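Local coordinates for Lin1944 protein (Listeria innocua, PDB 3D7L) that is of unknown function but probably acts as an oxidoreductase of the short-chain dehydrogenase/reductase type, at residues E21-K26 against S189-Q194; G13-A18 against A180-A185. All coordinates share one frame; numbering follows the deposited sequence.

Contact 1. Residues E21-K26 against S189-Q194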
loop_
_atom_site.group_PDB
_atom_site.type_symbol
_atom_site.label_atom_id
_atom_site.label_comp_id
_atom_site.label_asym_id
_atom_site.label_seq_id
_atom_site.Cartn_x
_atom_site.Cartn_y
_atom_site.Cartn_z
ATOM N N GLU D 21 6.933 -25.610 -9.610
ATOM C CA GLU D 21 6.724 -26.628 -10.628
ATOM C C GLU D 21 6.949 -26.151 -12.056
ATOM O O GLU D 21 7.524 -26.883 -12.875
ATOM C CB GLU D 21 5.348 -27.251 -10.484
ATOM C CG GLU D 21 5.272 -28.643 -11.072
ATOM C CD GLU D 21 4.090 -29.461 -10.551
ATOM O OE1 GLU D 21 3.995 -30.658 -10.926
ATOM O OE2 GLU D 21 3.269 -28.920 -9.769
ATOM N N ARG D 22 6.474 -24.949 -12.365
ATOM C CA ARG D 22 6.727 -24.342 -13.675
ATOM C C ARG D 22 8.196 -23.961 -13.845
ATOM O O ARG D 22 8.837 -24.426 -14.778
ATOM C CB ARG D 22 5.834 -23.114 -13.923
ATOM C CG ARG D 22 4.397 -23.449 -14.252
ATOM C CD ARG D 22 3.734 -22.377 -15.128
ATOM N NE ARG D 22 4.166 -22.496 -16.516
ATOM C CZ ARG D 22 3.646 -23.328 -17.417
ATOM N NH1 ARG D 22 2.646 -24.148 -17.099
ATOM N NH2 ARG D 22 4.140 -23.346 -18.650
ATOM N N LEU D 23 8.712 -23.123 -12.939
ATOM C CA LEU D 23 10.068 -22.553 -13.053
ATOM C C LEU D 23 11.209 -23.586 -13.002
ATOM O O LEU D 23 12.264 -23.388 -13.620
ATOM C CB LEU D 23 10.282 -21.453 -12.002
ATOM C CG LEU D 23 9.236 -20.321 -11.901
ATOM C CD1 LEU D 23 9.662 -19.261 -10.882
ATOM C CD2 LEU D 23 8.948 -19.666 -13.240
ATOM N N GLU D 24 10.981 -24.681 -12.281
ATOM C CA GLU D 24 11.894 -25.821 -12.226
ATOM C C GLU D 24 12.312 -26.367 -13.592
ATOM O O GLU D 24 13.444 -26.812 -13.753
ATOM C CB GLU D 24 11.208 -26.994 -11.542
ATOM C CG GLU D 24 11.369 -27.054 -10.092
ATOM C CD GLU D 24 10.872 -28.364 -9.550
ATOM O OE1 GLU D 24 11.615 -28.928 -8.733
ATOM O OE2 GLU D 24 9.775 -28.840 -9.949
ATOM N N LYS D 25 11.366 -26.399 -14.530
ATOM C CA LYS D 25 11.574 -26.987 -15.853
ATOM C C LYS D 25 12.605 -26.198 -16.659
ATOM O O LYS D 25 13.212 -26.731 -17.593
ATOM C CB LYS D 25 10.271 -26.976 -16.656
ATOM C CG LYS D 25 9.018 -27.408 -15.935
ATOM C CD LYS D 25 8.813 -28.892 -16.020
ATOM C CE LYS D 25 7.370 -29.193 -16.388
ATOM N NZ LYS D 25 6.495 -29.051 -15.219
ATOM N N LYS D 26 12.767 -24.923 -16.301
ATOM C CA LYS D 26 13.542 -23.963 -17.094
ATOM C C LYS D 26 14.761 -23.359 -16.379
ATOM O O LYS D 26 15.530 -22.634 -17.010
ATOM C CB LYS D 26 12.646 -22.794 -17.532
ATOM C CG LYS D 26 11.244 -23.150 -17.996
ATOM C CD LYS D 26 10.666 -22.056 -18.876
ATOM C CE LYS D 26 9.950 -22.674 -20.063
ATOM N NZ LYS D 26 9.359 -21.618 -20.889
ATOM N N SER D 189 6.644 -13.147 -15.843
ATOM C CA SER D 189 7.506 -12.149 -15.202
ATOM C C SER D 189 8.991 -12.522 -15.251
ATOM O O SER D 189 9.805 -11.690 -15.614
ATOM C CB SER D 189 7.078 -11.855 -13.763
ATOM O OG SER D 189 7.894 -10.844 -13.245
ATOM N N VAL D 190 9.343 -13.765 -14.940
ATOM C CA VAL D 190 10.751 -14.161 -14.916
ATOM C C VAL D 190 11.378 -14.237 -16.315
ATOM O O VAL D 190 12.507 -13.774 -16.528
ATOM C CB VAL D 190 10.948 -15.505 -14.140
ATOM C CG1 VAL D 190 12.404 -16.067 -14.274
ATOM C CG2 VAL D 190 10.562 -15.337 -12.682
ATOM N N PHE D 191 10.658 -14.816 -17.270
ATOM C CA PHE D 191 11.256 -15.166 -18.553
ATOM C C PHE D 191 10.932 -14.194 -19.670
ATOM O O PHE D 191 11.629 -14.168 -20.689
ATOM C CB PHE D 191 10.865 -16.594 -18.939
ATOM C CG PHE D 191 11.575 -17.636 -18.130
ATOM C CD1 PHE D 191 12.892 -17.990 -18.429
ATOM C CD2 PHE D 191 10.941 -18.255 -17.064
ATOM C CE1 PHE D 191 13.570 -18.949 -17.664
ATOM C CE2 PHE D 191 11.597 -19.226 -16.309
ATOM C CZ PHE D 191 12.922 -19.565 -16.600
ATOM N N GLY D 192 9.860 -13.419 -19.482
ATOM C CA GLY D 192 9.528 -12.298 -20.371
ATOM C C GLY D 192 10.442 -11.102 -20.115
ATOM O O GLY D 192 11.473 -11.230 -19.437
ATOM N N ALA D 193 10.084 -9.946 -20.659
ATOM C CA ALA D 193 10.983 -8.791 -20.631
ATOM C C ALA D 193 10.297 -7.502 -20.234
ATOM O O ALA D 193 10.853 -6.404 -20.452
ATOM C CB ALA D 193 11.686 -8.623 -21.989
ATOM N N GLN D 194 9.103 -7.632 -19.659
ATOM C CA GLN D 194 8.324 -6.468 -19.232
ATOM C C GLN D 194 8.668 -6.060 -17.807
ATOM O O GLN D 194 9.223 -6.855 -17.043
ATOM C CB GLN D 194 6.812 -6.748 -19.360
ATOM C CG GLN D 194 6.425 -7.294 -20.754
ATOM C CD GLN D 194 4.952 -7.680 -20.886
ATOM O OE1 GLN D 194 4.218 -7.793 -19.893
ATOM N NE2 GLN D 194 4.514 -7.881 -22.125
#
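The ring of Phe191 reaches across from the last turn of helix 179-191 and receives the aliphatic part of Lys26, and this meeting illustrates how a long charged side chain can divide its work between an aromatic face and a carboxylate one turn back on the same helix as the ring. In the CH-pi contact, Lys26 CD stands 4.1 Å from the centroid of the Phe191 ring, 16° off the normal, so that it lies over the face but toward the rim. Closer still, Lys26 CB approaches Phe191 CZ at 3.4 Å, at the far end of the ring. Lys26 CG is anti to the carbonyl carbon (chi1 -42°), which starts the chain along the ring; CD then lies over the face, and the bend at chi3 lifts CE and NZ off it toward Glu187. The ammonium group is less involved with the aromatic system: NZ is 5.5 Å from the centroid, at most a weak cation-pi attraction, and its stronger partner is Glu187, in a salt bridge. Over the opposite face of the ring, toward the rim, lies CG1 of Val190, its own neighbour in sequence.

Purely apolar packing fills the inner side. Leu23 CD2 lies near the plane of the Phe191 ring, at its edge, 4.1 Å from CE2, while the other methyl, CD1, comes to 4.4 Å from Val190 CG2. Leu23 and Val190 carry this layer down to the sheet, where both touch Ile6 of strand 5-9. No hydrogen bond joins 21-26 to 189-194; Arg22 adds a second salt bridge to Glu187.

Helices 14-23 and 179-191 thus meet near their C-terminal ends on one face of the parallel sheet, a packing characteristic of the Rossmann-type alpha/beta fold of short-chain dehydrogenases/reductases.

Contact 2. Residues G13-A18 against A180-A185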
loop_
_atom_site.group_PDB
_atom_site.type_symbol
_atom_site.label_atom_id
_atom_site.label_comp_id
_atom_site.label_asym_id
_atom_site.label_seq_id
_atom_site.Cartn_x
_atom_site.Cartn_y
_atom_site.Cartn_z
ATOM N N GLY D 13 4.267 -23.056 -0.007
ATOM C CA GLY D 13 2.855 -22.628 -0.031
ATOM C C GLY D 13 2.116 -23.199 -1.232
ATOM O O GLY D 13 2.737 -23.748 -2.157
ATOM N N THR D 14 0.793 -23.084 -1.224
ATOM C CA THR D 14 -0.018 -23.598 -2.332
ATOM C C THR D 14 0.430 -22.935 -3.630
ATOM O O THR D 14 0.832 -23.613 -4.580
ATOM C CB THR D 14 -1.518 -23.306 -2.136
ATOM O OG1 THR D 14 -1.941 -23.773 -0.846
ATOM C CG2 THR D 14 -2.341 -23.990 -3.219
ATOM N N LEU D 15 0.385 -21.602 -3.640
ATOM C CA LEU D 15 0.834 -20.843 -4.793
ATOM C C LEU D 15 2.319 -21.097 -5.110
ATOM O O LEU D 15 2.648 -21.474 -6.231
ATOM C CB LEU D 15 0.547 -19.347 -4.604
ATOM C CG LEU D 15 1.082 -18.428 -5.710
ATOM C CD1 LEU D 15 0.595 -18.845 -7.098
ATOM C CD2 LEU D 15 0.738 -16.961 -5.387
ATOM N N GLY D 16 3.196 -20.910 -4.122
ATOM C CA GLY D 16 4.639 -21.150 -4.288
ATOM C C GLY D 16 5.015 -22.489 -4.918
ATOM O O GLY D 16 5.957 -22.588 -5.727
ATOM N N SER D 17 4.295 -23.538 -4.541
ATOM C CA SER D 17 4.645 -24.861 -5.002
ATOM C C SER D 17 4.210 -25.066 -6.453
ATOM O O SER D 17 4.889 -25.760 -7.212
ATOM C CB SER D 17 4.086 -25.924 -4.066
ATOM O OG SER D 17 2.674 -25.852 -4.014
ATOM N N ALA D 18 3.100 -24.428 -6.847
ATOM C CA ALA D 18 2.730 -24.362 -8.269
ATOM C C ALA D 18 3.748 -23.546 -9.069
ATOM O O ALA D 18 4.036 -23.877 -10.217
ATOM C CB ALA D 18 1.345 -23.785 -8.450
ATOM N N ALA D 180 -1.953 -23.507 -11.123
ATOM C CA ALA D 180 -1.204 -23.658 -12.382
ATOM C C ALA D 180 -1.319 -22.458 -13.339
ATOM O O ALA D 180 -0.359 -22.131 -14.050
ATOM C CB ALA D 180 -1.609 -24.944 -13.113
ATOM N N LYS D 181 -2.501 -21.826 -13.391
ATOM C CA LYS D 181 -2.697 -20.679 -14.281
ATOM C C LYS D 181 -1.985 -19.448 -13.735
ATOM O O LYS D 181 -1.339 -18.714 -14.478
ATOM C CB LYS D 181 -4.187 -20.418 -14.499
ATOM C CG LYS D 181 -4.518 -19.318 -15.485
ATOM C CD LYS D 181 -6.000 -19.066 -15.494
ATOM C CE LYS D 181 -6.374 -17.996 -16.500
ATOM N NZ LYS D 181 -7.844 -17.811 -16.547
ATOM N N VAL D 182 -2.099 -19.209 -12.436
ATOM C CA VAL D 182 -1.378 -18.118 -11.819
ATOM C C VAL D 182 0.140 -18.298 -12.006
ATOM O O VAL D 182 0.853 -17.322 -12.200
ATOM C CB VAL D 182 -1.731 -17.977 -10.314
ATOM C CG1 VAL D 182 -1.031 -16.761 -9.703
ATOM C CG2 VAL D 182 -3.257 -17.838 -10.140
ATOM N N ALA D 183 0.619 -19.541 -11.972
ATOM C CA ALA D 183 2.073 -19.820 -12.047
ATOM C C ALA D 183 2.669 -19.371 -13.389
ATOM O O ALA D 183 3.847 -18.998 -13.458
ATOM C CB ALA D 183 2.350 -21.288 -11.775
ATOM N N ARG D 184 1.836 -19.400 -14.438
ATOM C CA ARG D 184 2.201 -18.917 -15.775
ATOM C C ARG D 184 2.584 -17.430 -15.791
ATOM O O ARG D 184 3.520 -17.046 -16.489
ATOM C CB ARG D 184 1.063 -19.165 -16.772
ATOM C CG ARG D 184 0.897 -20.597 -17.224
ATOM C CD ARG D 184 -0.291 -20.720 -18.224
ATOM N NE ARG D 184 -0.609 -22.118 -18.505
ATOM C CZ ARG D 184 -0.015 -22.875 -19.433
ATOM N NH1 ARG D 184 0.942 -22.387 -20.220
ATOM N NH2 ARG D 184 -0.399 -24.140 -19.589
ATOM N N ALA D 185 1.867 -16.619 -15.013
ATOM C CA ALA D 185 2.145 -15.191 -14.830
ATOM C C ALA D 185 3.507 -14.918 -14.191
ATOM O O ALA D 185 4.222 -13.954 -14.577
ATOM C CB ALA D 185 1.022 -14.541 -13.997
#
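Leu15 and Val182 meet with their side chains at about a right angle, in a pairing of two helices that cover the same face of the Rossmann-type sheet. Helix 14-18 follows the first strand of this fold, where short-chain dehydrogenases/reductases carry the glycine-rich turn associated with nucleotide binding; Gly13 sits at the N-cap. The short helical segments approach to 8.8 Å between axes and cross at -65°, and the contact is carried by Leu15, Val182 and three alanines.

In Leu15 the CA-CB bond runs along the interface rather than into it. With CG anti to the backbone N (chi1 175°) and chi2 near 55°, the methyl turned back toward the backbone, CD1, makes the contact, 3.7 Å from Val182 CG1. The CB of Val182 points toward the other helix; its methyl CG1 meets CD1, with CB behind, 4.1 Å from the same Leu15 CD1. Beneath this pair lies the sheet, for both residues also rest on Pro157 of strand 151-157, and Val182 reaches Val201 on the adjacent strand 198-201.

One turn on from Leu15, and next to Val182, alanines meet. Ala18 and Ala183 both aim their methyls across the gap, their CB atoms 4.3 Å apart, and with no longer side chains here the backbones come close: the CA atoms of Ala18 and Ala180 are 5.7 Å apart. Ala180 turns its own methyl away, leaving its main chain to face Ala18, whose CB is 4.3 Å from Ala180 N. The methyl of Ala183 also packs against a peptide group, its CB lying 3.5 Å from Ala18 O.

Both contacts join helix 14-23 to helix 179-191, and their centres lie about 11 Å apart along the same interface. Each is partly buried, but contact 2 is nearer the middle of the chain, about 11 Å from its centre against about 14 Å for contact 1. The chemistry also differs: 13-18 with 180-185 relies on a leucine-valine pair, alanines and close backbones, whereas 21-26 with 189-194, at the C-terminal ends of the two helices, brings in an aromatic ring and a lysine chain whose charge is met by Glu187, outside both segments. Arg22 bridges the two, its CD packing 3.6 Å from Arg184 N. Neither contact has a hydrogen bond between its segments.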